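Local coordinates for amidohydrolase (Thermotoga maritima, PDB 3OOQ), which is probably a hydrolase of the amidohydrolase family, perhaps with allantoinase activity, at residues V60-H65 / K342-E347; A255-K260 / L283-M288; I249-E254 / A302-H307; T51-F56 / V374-Y379; K191-A196 / K209-E214. All blocks are in the same frame, centred on the assembly; numbering follows the deposited sequence.

Contact 1. Residues V60-H65 / K342-E347; sequences VDAHSH and KILGLE
Leu344 is the residue of 342-347 that reaches Val60 and Ala62, and the helix end just before it sets its course. Lys342, in the last turn of helix 338-343, takes part through its backbone: its O accepts from Gly345 N at 2.9 Å, within the Schellman motif that ends the helix. Leu344 then extends its fork inward, with CG anti to the carbonyl carbon (chi1 -61°). Its CD1 lies 3.9 Å from Val60 CG1, methyl against methyl, side by side. The other branch, CD2, is 4.4 Å from Ala62 CB and 4.2 Å from Ala62 O, a carbonyl that is itself bonded to Arg224. A beta-branched valine suits the strand, while the small alanine fits where the chain turns its corner. That strand, 54-64, belongs to the TIM barrel of the amidohydrolases, and its end carries the His63-Ser64-His65 pattern that binds metal in many relatives. The corner is fixed by an Asx turn: Asp61 OD1 takes His63 N at 3.0 Å on its anti lone pair, nearly straight at 165°, and OD2 takes Cys305 N. Leu344 also touches Met116 of strand 112-117 and Val131 of strand 125-133, and its O is bonded by Lys145 NZ. Gly345 follows with positive phi (73°), a conformation easy for glycine, and closes the Schellman motif.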
# COMPACT_ATOMS: atom_id res chain seq x y z
N VAL F 60 -2.27 7.04 -46.89
CA VAL F 60 -1.12 6.51 -46.19
C VAL F 60 -0.99 7.29 -44.90
O VAL F 60 -0.75 8.50 -44.92
CB VAL F 60 0.17 6.65 -47.05
CG1 VAL F 60 1.37 6.06 -46.35
CG2 VAL F 60 -0.02 6.02 -48.46
N ASP F 61 -1.18 6.62 -43.77
CA ASP F 61 -1.01 7.29 -42.50
C ASP F 61 0.36 7.01 -41.93
O ASP F 61 0.68 5.87 -41.59
CB ASP F 61 -2.08 6.87 -41.49
CG ASP F 61 -2.21 7.85 -40.34
OD1 ASP F 61 -1.18 8.22 -39.75
OD2 ASP F 61 -3.34 8.27 -40.04
N ALA F 62 1.17 8.06 -41.84
CA ALA F 62 2.55 7.89 -41.42
C ALA F 62 2.77 7.57 -39.91
O ALA F 62 3.88 7.31 -39.51
CB ALA F 62 3.36 9.10 -41.82
N HIS F 63 1.71 7.56 -39.10
CA HIS F 63 1.87 7.30 -37.65
C HIS F 63 0.57 6.80 -37.06
O HIS F 63 -0.38 7.57 -36.91
CB HIS F 63 2.34 8.58 -36.93
CG HIS F 63 2.71 8.36 -35.49
ND1 HIS F 63 1.77 8.06 -34.51
CD2 HIS F 63 3.91 8.39 -34.86
CE1 HIS F 63 2.38 7.94 -33.35
NE2 HIS F 63 3.68 8.12 -33.53
N SER F 64 0.52 5.52 -36.72
CA SER F 64 -0.74 4.91 -36.31
C SER F 64 -0.58 3.84 -35.24
O SER F 64 0.45 3.17 -35.16
CB SER F 64 -1.41 4.26 -37.54
OG SER F 64 -2.78 4.05 -37.29
N HIS F 65 -1.64 3.65 -34.47
CA HIS F 65 -1.68 2.52 -33.55
C HIS F 65 -2.80 1.52 -33.89
O HIS F 65 -3.11 0.65 -33.10
CB HIS F 65 -1.74 3.00 -32.10
CG HIS F 65 -0.79 4.12 -31.81
ND1 HIS F 65 0.58 3.95 -31.80
CD2 HIS F 65 -1.01 5.44 -31.56
CE1 HIS F 65 1.17 5.10 -31.53
NE2 HIS F 65 0.23 6.02 -31.38
N LYS F 342 6.77 9.57 -48.78
CA LYS F 342 8.13 10.09 -48.90
C LYS F 342 8.81 10.07 -47.51
O LYS F 342 9.95 9.61 -47.38
CB LYS F 342 8.10 11.49 -49.55
CG LYS F 342 9.37 12.32 -49.49
CD LYS F 342 10.21 12.13 -50.73
CE LYS F 342 11.52 12.92 -50.69
NZ LYS F 342 11.33 14.26 -51.32
N ILE F 343 8.10 10.52 -46.48
CA ILE F 343 8.60 10.47 -45.09
C ILE F 343 8.96 9.04 -44.67
O ILE F 343 9.93 8.82 -43.93
CB ILE F 343 7.61 11.15 -44.11
CG1 ILE F 343 7.56 12.66 -44.41
CG2 ILE F 343 8.01 10.87 -42.65
CD1 ILE F 343 6.38 13.41 -43.80
N LEU F 344 8.21 8.07 -45.20
CA LEU F 344 8.46 6.66 -44.92
C LEU F 344 9.53 6.00 -45.79
O LEU F 344 9.85 4.83 -45.59
CB LEU F 344 7.14 5.88 -45.01
CG LEU F 344 6.02 6.29 -44.03
CD1 LEU F 344 4.66 5.59 -44.32
CD2 LEU F 344 6.45 6.04 -42.60
N GLY F 345 10.10 6.74 -46.75
CA GLY F 345 11.08 6.20 -47.69
C GLY F 345 10.47 5.26 -48.74
O GLY F 345 11.15 4.40 -49.27
N LEU F 346 9.20 5.48 -49.08
CA LEU F 346 8.44 4.55 -49.89
C LEU F 346 7.66 5.20 -51.05
O LEU F 346 6.74 4.58 -51.61
CB LEU F 346 7.46 3.76 -48.98
CG LEU F 346 8.10 2.76 -48.01
CD1 LEU F 346 7.07 2.29 -46.98
CD2 LEU F 346 8.74 1.57 -48.75
N GLU F 347 8.02 6.43 -51.42
CA GLU F 347 7.34 7.13 -52.52
C GLU F 347 7.59 6.48 -53.91
O GLU F 347 6.95 6.86 -54.88
CB GLU F 347 7.70 8.63 -52.55
CG GLU F 347 9.07 8.95 -53.15
CD GLU F 347 10.22 8.83 -52.15
OE1 GLU F 347 10.08 8.09 -51.14
OE2 GLU F 347 11.26 9.48 -52.38

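Contact 2. Residues A255-K260 / L283-M288; sequences AYKISK and LKDLTM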
# COMPACT_ATOMS: atom_id res chain seq x y z
N ALA F 255 5.35 23.16 -33.91
CA ALA F 255 6.34 23.27 -34.99
C ALA F 255 6.21 24.59 -35.76
O ALA F 255 7.21 25.13 -36.24
CB ALA F 255 6.26 22.06 -35.95
N TYR F 256 4.99 25.11 -35.83
CA TYR F 256 4.73 26.35 -36.54
C TYR F 256 5.48 27.55 -35.92
O TYR F 256 5.78 28.52 -36.61
CB TYR F 256 3.23 26.62 -36.66
CG TYR F 256 2.53 27.02 -35.37
CD1 TYR F 256 2.51 28.36 -34.95
CD2 TYR F 256 1.85 26.07 -34.60
CE1 TYR F 256 1.85 28.73 -33.77
CE2 TYR F 256 1.18 26.43 -33.43
CZ TYR F 256 1.19 27.75 -33.01
OH TYR F 256 0.52 28.10 -31.85
N LYS F 257 5.79 27.47 -34.63
CA LYS F 257 6.53 28.53 -33.97
C LYS F 257 8.00 28.50 -34.39
O LYS F 257 8.69 29.49 -34.25
CB LYS F 257 6.39 28.44 -32.45
CG LYS F 257 4.96 28.47 -31.95
CD LYS F 257 4.87 28.33 -30.45
CE LYS F 257 3.44 28.58 -29.98
NZ LYS F 257 3.28 28.38 -28.51
N ILE F 258 8.48 27.39 -34.91
CA ILE F 258 9.90 27.28 -35.27
C ILE F 258 10.06 26.72 -36.67
O ILE F 258 11.04 26.04 -36.97
CB ILE F 258 10.67 26.41 -34.24
CG1 ILE F 258 10.01 25.04 -34.12
CG2 ILE F 258 10.73 27.13 -32.88
CD1 ILE F 258 10.87 23.95 -33.46
N SER F 259 9.10 27.03 -37.52
CA SER F 259 9.03 26.44 -38.86
C SER F 259 10.24 26.76 -39.75
O SER F 259 10.67 25.93 -40.55
CB SER F 259 7.72 26.85 -39.55
OG SER F 259 7.51 28.24 -39.46
N LYS F 260 10.81 27.96 -39.59
CA LYS F 260 11.98 28.36 -40.38
C LYS F 260 13.13 27.40 -40.13
O LYS F 260 13.76 26.93 -41.08
CB LYS F 260 12.41 29.80 -40.07
CG LYS F 260 11.76 30.87 -40.99
CD LYS F 260 10.22 30.78 -41.06
CE LYS F 260 9.59 32.16 -41.28
NZ LYS F 260 9.97 32.75 -42.60
N LEU F 283 -0.66 20.72 -25.37
CA LEU F 283 -1.53 20.85 -26.55
C LEU F 283 -2.28 22.19 -26.60
O LEU F 283 -3.09 22.40 -27.50
CB LEU F 283 -2.54 19.69 -26.61
CG LEU F 283 -1.95 18.27 -26.65
CD1 LEU F 283 -3.03 17.21 -26.89
CD2 LEU F 283 -0.90 18.16 -27.72
N LYS F 284 -2.03 23.09 -25.65
CA LYS F 284 -2.83 24.33 -25.57
C LYS F 284 -2.83 25.21 -26.84
O LYS F 284 -3.83 25.88 -27.12
CB LYS F 284 -2.43 25.18 -24.35
CG LYS F 284 -1.17 26.01 -24.52
CD LYS F 284 -0.93 26.93 -23.30
CE LYS F 284 -0.07 28.13 -23.67
NZ LYS F 284 0.82 28.57 -22.54
N ASP F 285 -1.73 25.21 -27.59
CA ASP F 285 -1.64 26.01 -28.83
C ASP F 285 -1.81 25.20 -30.12
O ASP F 285 -1.43 25.67 -31.21
CB ASP F 285 -0.32 26.81 -28.87
CG ASP F 285 -0.33 28.00 -27.93
OD1 ASP F 285 -1.42 28.42 -27.49
OD2 ASP F 285 0.74 28.55 -27.62
N LEU F 286 -2.37 24.00 -30.01
CA LEU F 286 -2.71 23.21 -31.20
C LEU F 286 -3.67 24.01 -32.08
O LEU F 286 -4.61 24.61 -31.58
CB LEU F 286 -3.32 21.85 -30.80
CG LEU F 286 -3.90 20.85 -31.81
CD1 LEU F 286 -3.99 19.48 -31.16
CD2 LEU F 286 -5.29 21.22 -32.20
N THR F 287 -3.41 24.03 -33.38
CA THR F 287 -4.28 24.69 -34.35
C THR F 287 -4.23 23.98 -35.69
O THR F 287 -3.16 23.52 -36.14
CB THR F 287 -3.95 26.21 -34.52
OG1 THR F 287 -4.72 26.73 -35.62
CG2 THR F 287 -2.45 26.43 -34.78
N MSE F 288 -5.39 23.88 -36.32
CA MSE F 288 -5.48 23.31 -37.65
C MSE F 288 -4.79 24.18 -38.71
O MSE F 288 -4.47 23.71 -39.80
CB MSE F 288 -6.92 23.07 -38.01
CG MSE F 288 -7.07 21.93 -38.95
SE MSE F 288 -8.63 20.96 -38.45
CE MSE F 288 -8.08 19.22 -39.08
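The Tyr256 ring meets Asp285 at its edge, where the Asp285 carbonyl oxygen lies near the ring plane. On one face sits Lys257 CG, 3.6 Å above the plane of the Tyr256 ring and offset toward the rim. Thr287 CG2 approaches the ring obliquely and comes 3.9 Å from Tyr256 CE2. The phenol gives a hydrogen bond, Tyr256 OH to Asp285 O at 3.2 Å, which uses a lone pair in the carbonyl plane. The Asp285 carboxylate plane is tilted 54° from the ring, and its OD2, met on the anti lone pair, forms a salt bridge with Lys257 NZ at 2.7 Å. An extended lysine chain suits this reach: CG stands anti to the carbonyl carbon (chi1 -57°), and the rest runs out straight. The same ammonium has further partners in Glu254 and in Gln100 of a neighbouring subunit, so it draws three acceptors together. A leucine in place of Tyr256 would probably leave the Asp285 carbonyl without its donor and open a gap beside the Thr287 methyl. Thr287 is two-sided: its methyl serves the ring, while OG1, anti to the backbone N (chi1 171°), caps Glu289 N ahead of helix 290-297. Asp285 itself stands in a type I turn from Leu283 to Leu286, and Ile258 is the N-cap of helix 259-264. The contact thus ties together two loops that follow successive strands, 247-249 and 269-271, an arrangement characteristic of the beta-alpha loops at the mouth of a TIM barrel.

Contact 3. Residues I249-E254 / A302-H307; sequences IEHGTE and ALMCDH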
# COMPACT_ATOMS: atom_id res chain seq x y z
N ILE F 249 9.79 14.42 -36.79
CA ILE F 249 9.05 14.89 -35.63
C ILE F 249 7.60 14.41 -35.73
O ILE F 249 6.95 14.61 -36.77
CB ILE F 249 9.07 16.42 -35.57
CG1 ILE F 249 10.51 16.96 -35.39
CG2 ILE F 249 8.16 16.92 -34.47
CD1 ILE F 249 11.10 16.72 -33.98
N GLU F 250 7.10 13.76 -34.67
CA GLU F 250 5.72 13.30 -34.62
C GLU F 250 4.86 14.31 -33.87
O GLU F 250 5.26 14.80 -32.81
CB GLU F 250 5.58 11.94 -33.92
CG GLU F 250 6.64 10.91 -34.23
CD GLU F 250 6.79 10.64 -35.72
OE1 GLU F 250 7.95 10.50 -36.15
OE2 GLU F 250 5.77 10.57 -36.46
N HIS F 251 3.68 14.58 -34.41
CA HIS F 251 2.72 15.60 -33.92
C HIS F 251 3.22 17.03 -34.16
O HIS F 251 2.59 17.79 -34.91
CB HIS F 251 2.34 15.39 -32.45
CG HIS F 251 2.08 13.97 -32.08
ND1 HIS F 251 1.00 13.26 -32.56
CD2 HIS F 251 2.77 13.11 -31.28
CE1 HIS F 251 1.03 12.03 -32.07
NE2 HIS F 251 2.09 11.92 -31.29
N GLY F 252 4.34 17.40 -33.53
CA GLY F 252 4.95 18.72 -33.75
C GLY F 252 3.96 19.85 -33.57
O GLY F 252 3.93 20.81 -34.35
N THR F 253 3.15 19.73 -32.52
CA THR F 253 2.05 20.66 -32.26
C THR F 253 2.46 22.14 -32.38
O THR F 253 1.72 22.93 -32.97
CB THR F 253 1.43 20.34 -30.88
OG1 THR F 253 0.81 19.06 -30.96
CG2 THR F 253 0.38 21.36 -30.48
N GLU F 254 3.64 22.50 -31.85
CA GLU F 254 4.13 23.87 -31.91
C GLU F 254 5.23 24.09 -32.95
O GLU F 254 5.94 25.10 -32.89
CB GLU F 254 4.61 24.33 -30.52
CG GLU F 254 3.49 24.36 -29.49
CD GLU F 254 3.87 25.09 -28.22
OE1 GLU F 254 5.07 25.31 -27.97
OE2 GLU F 254 2.93 25.45 -27.47
N ALA F 302 3.23 15.36 -43.26
CA ALA F 302 2.15 14.42 -43.50
C ALA F 302 1.12 14.63 -42.41
O ALA F 302 1.42 15.20 -41.34
CB ALA F 302 2.63 12.98 -43.47
N LEU F 303 -0.09 14.16 -42.67
CA LEU F 303 -1.17 14.25 -41.70
C LEU F 303 -1.54 12.87 -41.15
O LEU F 303 -1.88 11.96 -41.92
CB LEU F 303 -2.39 14.94 -42.31
CG LEU F 303 -3.64 15.11 -41.44
CD1 LEU F 303 -3.38 15.95 -40.18
CD2 LEU F 303 -4.77 15.72 -42.27
N MSE F 304 -1.52 12.74 -39.81
CA MSE F 304 -1.94 11.52 -39.12
C MSE F 304 -3.27 11.70 -38.40
O MSE F 304 -3.63 12.81 -38.01
CB MSE F 304 -0.88 11.07 -38.09
CG MSE F 304 -0.79 11.96 -36.84
SE MSE F 304 0.16 11.10 -35.38
CE MSE F 304 1.92 11.94 -35.67
N CYS F 305 -3.97 10.58 -38.19
CA CYS F 305 -5.09 10.52 -37.27
C CYS F 305 -4.62 10.22 -35.85
O CYS F 305 -5.37 10.41 -34.88
CB CYS F 305 -6.07 9.43 -37.71
SG CYS F 305 -7.02 9.90 -39.16
N ASP F 306 -3.38 9.74 -35.73
CA ASP F 306 -2.88 9.12 -34.49
C ASP F 306 -3.89 8.10 -33.96
O ASP F 306 -4.13 8.01 -32.74
CB ASP F 306 -2.61 10.18 -33.42
CG ASP F 306 -1.72 9.67 -32.28
OD1 ASP F 306 -1.04 8.64 -32.45
OD2 ASP F 306 -1.69 10.33 -31.23
N HIS F 307 -4.46 7.32 -34.87
CA HIS F 307 -5.49 6.34 -34.49
C HIS F 307 -5.01 5.54 -33.28
O HIS F 307 -3.90 5.02 -33.32
CB HIS F 307 -5.78 5.42 -35.68
CG HIS F 307 -6.78 4.35 -35.40
ND1 HIS F 307 -8.08 4.40 -35.87
CD2 HIS F 307 -6.68 3.19 -34.71
CE1 HIS F 307 -8.73 3.32 -35.48
NE2 HIS F 307 -7.90 2.56 -34.78
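Met304, a selenomethionine, sets its CG between the backbone N and the carbonyl carbon (chi1 72°); with an extended chi2 this carries SE to the His251 ring, and a bend at chi3 (98°) turns the CE methyl toward the histidine's backbone. The CE methyl ends 3.4 Å from His251 N and 3.5 Å from His251 ND1, while Glu250 CB lies 4.1 Å from it. SE is 4.3 Å from the centroid of the His251 ring, 56° off the ring normal, a sulfur-aromatic type of approach that is oblique. A long, flexible, unbranched side chain suits this curved path. Asp306 comes to the same ring, its CG at the edge and in the ring plane, and OD2 3.3 Å from His251 CE1. Gly272 O holds the ring's rotation through a hydrogen bond to ND1. An alanine at His251 is likely to leave Gly272 O without its mate and a gap beside the Met304 methyl. Glu250 is anchored by a salt bridge to Arg224. With His63, His226 and His228 also around the His251 ring, and with Asp306 just past strand 301-303, the group is consistent with the metal-binding active site at the C-terminal strand ends of an amidohydrolase TIM barrel.

Contact 4. Residues T51-F56 / V374-Y379; sequences TGKFLF and VVERVY
Lys53 and Glu376 are joined by a salt bridge, with NZ of Lys53 2.8 Å from Glu376 OE2. The ammonium meets that oxygen on its syn lone pair. Glu376 is extended beyond CG, whereas Lys53 bends at chi2 (-67°), and the two side chains cross at about a right angle. This bend brings the lysine methylenes beside OE1: Lys53 CD and Lys53 CE each lie 3.3 Å from Glu376 OE1. Long side chains suit the place, because the backbones stand well apart and Val363 of the strand between them is touched by Lys53. Within 374-379 itself, Arg377 NH1 bonds Tyr379 OH at 2.8 Å (angle 147°), with the hydroxyl close to the guanidinium plane. A classic beta bulge, with Glu376 and Arg377 set opposite the single residue Val363, interrupts the strand here. Beyond the bridge, Leu55 packs on Val363 and Phe9, and Val375 on Val362 and Trp364. In the sheet, strand 361-364 runs antiparallel to both 54-64 and 375-380, so the ion pair spans a middle strand, with 383-387 beside 375-380.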
# COMPACT_ATOMS: atom_id res chain seq x y z
N THR F 51 -17.18 5.18 -64.95
CA THR F 51 -17.90 6.39 -65.35
C THR F 51 -18.65 6.99 -64.16
O THR F 51 -19.42 6.28 -63.49
CB THR F 51 -18.92 6.09 -66.48
OG1 THR F 51 -18.22 5.54 -67.61
CG2 THR F 51 -19.66 7.37 -66.91
N GLY F 52 -18.42 8.27 -63.87
CA GLY F 52 -19.09 8.92 -62.75
C GLY F 52 -18.39 8.77 -61.40
O GLY F 52 -18.79 9.41 -60.42
N LYS F 53 -17.34 7.94 -61.35
CA LYS F 53 -16.61 7.64 -60.11
C LYS F 53 -15.26 8.36 -60.08
O LYS F 53 -14.84 8.95 -61.07
CB LYS F 53 -16.39 6.13 -59.97
CG LYS F 53 -17.61 5.24 -60.27
CD LYS F 53 -18.71 5.44 -59.24
CE LYS F 53 -20.01 4.70 -59.59
NZ LYS F 53 -21.01 5.05 -58.54
N PHE F 54 -14.58 8.31 -58.93
CA PHE F 54 -13.28 8.94 -58.71
C PHE F 54 -12.30 7.86 -58.28
O PHE F 54 -12.63 7.04 -57.42
CB PHE F 54 -13.37 10.02 -57.64
CG PHE F 54 -14.20 11.21 -58.04
CD1 PHE F 54 -15.53 11.07 -58.42
CD2 PHE F 54 -13.64 12.48 -58.02
CE1 PHE F 54 -16.29 12.19 -58.80
CE2 PHE F 54 -14.39 13.61 -58.40
CZ PHE F 54 -15.71 13.46 -58.79
N LEU F 55 -11.11 7.86 -58.87
CA LEU F 55 -10.10 6.87 -58.56
C LEU F 55 -8.92 7.55 -57.89
O LEU F 55 -8.28 8.43 -58.48
CB LEU F 55 -9.66 6.12 -59.82
CG LEU F 55 -8.79 4.88 -59.64
CD1 LEU F 55 -9.52 3.79 -58.86
CD2 LEU F 55 -8.36 4.35 -61.00
N PHE F 56 -8.64 7.14 -56.65
CA PHE F 56 -7.59 7.76 -55.85
C PHE F 56 -6.55 6.71 -55.50
O PHE F 56 -6.86 5.52 -55.54
CB PHE F 56 -8.20 8.36 -54.57
CG PHE F 56 -8.73 9.76 -54.77
CD1 PHE F 56 -9.90 9.98 -55.48
CD2 PHE F 56 -8.04 10.86 -54.25
CE1 PHE F 56 -10.39 11.26 -55.67
CE2 PHE F 56 -8.53 12.15 -54.43
CZ PHE F 56 -9.70 12.35 -55.14
N VAL F 374 -18.68 8.11 -50.78
CA VAL F 374 -18.41 6.83 -50.12
C VAL F 374 -17.41 6.00 -50.91
O VAL F 374 -17.32 6.13 -52.13
CB VAL F 374 -19.71 5.98 -49.89
CG1 VAL F 374 -20.78 6.78 -49.11
CG2 VAL F 374 -20.27 5.46 -51.20
N VAL F 375 -16.69 5.14 -50.21
CA VAL F 375 -15.79 4.20 -50.84
C VAL F 375 -16.58 3.03 -51.41
O VAL F 375 -17.27 2.33 -50.69
CB VAL F 375 -14.74 3.68 -49.83
CG1 VAL F 375 -13.96 2.50 -50.42
CG2 VAL F 375 -13.81 4.81 -49.42
N GLU F 376 -16.45 2.82 -52.73
CA GLU F 376 -17.13 1.70 -53.36
C GLU F 376 -16.27 0.45 -53.41
O GLU F 376 -16.78 -0.66 -53.28
CB GLU F 376 -17.63 2.09 -54.75
CG GLU F 376 -18.63 3.27 -54.66
CD GLU F 376 -19.33 3.58 -55.97
OE1 GLU F 376 -18.97 2.97 -57.00
OE2 GLU F 376 -20.24 4.45 -55.94
N ARG F 377 -14.96 0.62 -53.61
CA ARG F 377 -14.04 -0.52 -53.73
C ARG F 377 -12.65 -0.10 -53.36
O ARG F 377 -12.29 1.06 -53.55
CB ARG F 377 -13.97 -1.03 -55.18
CG ARG F 377 -15.19 -1.79 -55.65
CD ARG F 377 -14.86 -2.45 -56.96
NE ARG F 377 -16.04 -2.92 -57.67
CZ ARG F 377 -16.00 -3.53 -58.85
NH1 ARG F 377 -14.83 -3.73 -59.45
NH2 ARG F 377 -17.12 -3.93 -59.44
N VAL F 378 -11.85 -1.06 -52.89
CA VAL F 378 -10.44 -0.82 -52.58
C VAL F 378 -9.64 -2.00 -53.10
O VAL F 378 -10.00 -3.16 -52.87
CB VAL F 378 -10.16 -0.67 -51.05
CG1 VAL F 378 -8.65 -0.36 -50.78
CG2 VAL F 378 -11.04 0.43 -50.45
N TYR F 379 -8.56 -1.68 -53.81
CA TYR F 379 -7.60 -2.66 -54.27
C TYR F 379 -6.30 -2.35 -53.58
O TYR F 379 -5.99 -1.18 -53.34
CB TYR F 379 -7.40 -2.56 -55.79
CG TYR F 379 -8.65 -2.85 -56.61
CD1 TYR F 379 -9.64 -1.88 -56.79
CD2 TYR F 379 -8.83 -4.10 -57.22
CE1 TYR F 379 -10.79 -2.15 -57.55
CE2 TYR F 379 -9.98 -4.37 -57.99
CZ TYR F 379 -10.94 -3.39 -58.14
OH TYR F 379 -12.06 -3.63 -58.89

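Contact 5. Residues K191-A196 / K209-E214; sequences KKKELA and KMEVGE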
# COMPACT_ATOMS: atom_id res chain seq x y z
N LYS F 191 31.86 0.43 -30.71
CA LYS F 191 33.31 0.43 -30.55
C LYS F 191 33.80 -0.93 -30.08
O LYS F 191 34.87 -1.37 -30.51
CB LYS F 191 33.77 1.54 -29.60
CG LYS F 191 33.44 2.93 -30.11
CD LYS F 191 33.72 4.01 -29.10
CE LYS F 191 33.24 5.34 -29.63
NZ LYS F 191 33.38 6.40 -28.60
N LYS F 192 33.03 -1.60 -29.23
CA LYS F 192 33.37 -2.96 -28.82
C LYS F 192 33.36 -3.92 -30.02
O LYS F 192 34.25 -4.76 -30.14
CB LYS F 192 32.44 -3.48 -27.72
CG LYS F 192 32.70 -2.85 -26.36
CD LYS F 192 31.68 -3.35 -25.35
CE LYS F 192 31.67 -2.52 -24.08
NZ LYS F 192 30.36 -2.69 -23.35
N LYS F 193 32.37 -3.76 -30.89
CA LYS F 193 32.26 -4.57 -32.11
C LYS F 193 33.42 -4.33 -33.06
O LYS F 193 33.92 -5.27 -33.69
CB LYS F 193 30.98 -4.25 -32.86
CG LYS F 193 29.78 -5.04 -32.40
CD LYS F 193 28.56 -4.42 -33.01
CE LYS F 193 27.53 -5.43 -33.34
NZ LYS F 193 26.64 -4.89 -34.39
N GLU F 194 33.83 -3.08 -33.18
CA GLU F 194 34.95 -2.75 -34.06
C GLU F 194 36.27 -3.24 -33.44
O GLU F 194 37.13 -3.74 -34.15
CB GLU F 194 34.95 -1.24 -34.43
CG GLU F 194 33.92 -0.90 -35.55
CD GLU F 194 33.54 0.60 -35.65
OE1 GLU F 194 32.33 0.90 -35.88
OE2 GLU F 194 34.43 1.48 -35.51
N LEU F 195 36.39 -3.16 -32.12
CA LEU F 195 37.56 -3.70 -31.42
C LEU F 195 37.64 -5.23 -31.53
O LEU F 195 38.73 -5.80 -31.46
CB LEU F 195 37.58 -3.26 -29.94
CG LEU F 195 38.68 -3.73 -28.97
CD1 LEU F 195 40.06 -3.26 -29.40
CD2 LEU F 195 38.40 -3.26 -27.55
N ALA F 196 36.50 -5.89 -31.71
CA ALA F 196 36.45 -7.33 -31.96
C ALA F 196 36.72 -7.67 -33.42
O ALA F 196 37.45 -8.62 -33.72
CB ALA F 196 35.11 -7.90 -31.52
N LYS F 209 18.68 -4.57 -27.80
CA LYS F 209 18.43 -3.14 -27.60
C LYS F 209 19.50 -2.27 -28.27
O LYS F 209 19.19 -1.22 -28.84
CB LYS F 209 18.35 -2.80 -26.10
CG LYS F 209 17.18 -3.39 -25.32
CD LYS F 209 17.26 -2.88 -23.87
CE LYS F 209 16.10 -3.30 -22.99
NZ LYS F 209 16.03 -2.37 -21.77
N MSE F 210 20.75 -2.70 -28.17
CA MSE F 210 21.87 -2.00 -28.78
C MSE F 210 21.85 -2.11 -30.31
O MSE F 210 22.22 -1.16 -31.00
CB MSE F 210 23.21 -2.53 -28.27
CG MSE F 210 23.48 -2.37 -26.80
SE MSE F 210 23.62 -0.49 -26.23
CE MSE F 210 21.82 -0.28 -25.61
N GLU F 211 21.42 -3.27 -30.82
CA GLU F 211 21.37 -3.49 -32.27
C GLU F 211 20.47 -2.49 -33.01
O GLU F 211 20.87 -1.96 -34.03
CB GLU F 211 20.99 -4.95 -32.60
CG GLU F 211 22.10 -5.96 -32.31
CD GLU F 211 23.23 -5.92 -33.34
OE1 GLU F 211 24.39 -6.20 -32.99
OE2 GLU F 211 22.96 -5.58 -34.50
N VAL F 212 19.29 -2.19 -32.47
CA VAL F 212 18.39 -1.20 -33.08
C VAL F 212 18.97 0.20 -33.01
O VAL F 212 18.78 1.00 -33.93
CB VAL F 212 17.01 -1.08 -32.37
CG1 VAL F 212 15.94 -0.68 -33.41
CG2 VAL F 212 16.63 -2.34 -31.68
N GLY F 213 19.62 0.51 -31.88
CA GLY F 213 20.25 1.83 -31.71
C GLY F 213 21.32 2.03 -32.77
O GLY F 213 21.46 3.12 -33.34
N GLU F 214 22.07 0.97 -33.02
CA GLU F 214 23.13 0.99 -34.04
C GLU F 214 22.52 1.26 -35.43
O GLU F 214 23.07 2.05 -36.22
CB GLU F 214 23.94 -0.30 -34.02
CG GLU F 214 24.98 -0.41 -35.15
CD GLU F 214 25.86 -1.66 -35.07
OE1 GLU F 214 25.64 -2.54 -34.21
OE2 GLU F 214 26.78 -1.75 -35.89
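Lys193 on helix 172-198 faces Glu211 and Glu214 on helix 208-217, both segments keeping regular helical bonds such as Leu195 N to Lys191 O at 2.8 Å. The three residues form a salt-bridge network between two helices joined by a short connection. Glu211 and Glu214 are three residues apart, nearly one helical turn, which puts both carboxylates within range of one ammonium. Lysine suits the task because its long, nearly extended chain, kinked a little at chi3 (146°), spans the space between the helices. Its NZ lies 2.6 Å from Glu214 OE1 and 3.0 Å from Glu211 OE1. Glu214 comes from the opposite direction to Lys193, straight beyond CG, which stands anti to the backbone N (chi1 174°). Glu211 instead folds at chi2, and its chain meets the lysine obliquely. Each carboxylate has a second partner: Glu211 OE1 is hydrogen-bonded to Tyr189 OH, and Glu214 OE2 to Arg218 in a salt bridge. These ties probably hold both acids in place for the lysine and help to offset their negative charge. The two bonds differ in aim: Glu214 OE1 is met on its syn lone pair, but NZ reaches Glu211 OE1 on the syn side, 25° out of the carboxylate plane.

From the N terminus, 51-56 opens contact 4 and, farther along the same strand, 60-65 opens contact 1. Contact 5 opens at 191-196 and closes its short loop at 209-214, tying helices 172-198 and 208-217, before 249-254 opens contact 3 and 255-260 opens contact 2. The closings come in reverse: contact 2 at 283-288, contact 3 at 302-307, contact 1 at 342-347, and contact 4 at 374-379. None cross: contact 2 lies within contact 3, that within contact 1, and all within contact 4, while contact 5 precedes contact 3 inside contact 1. Contacts 1 and 3 touch in the barrel, and contact 3 touches contact 2; contact 4 joins the outlying sheet strands to the barrel strand.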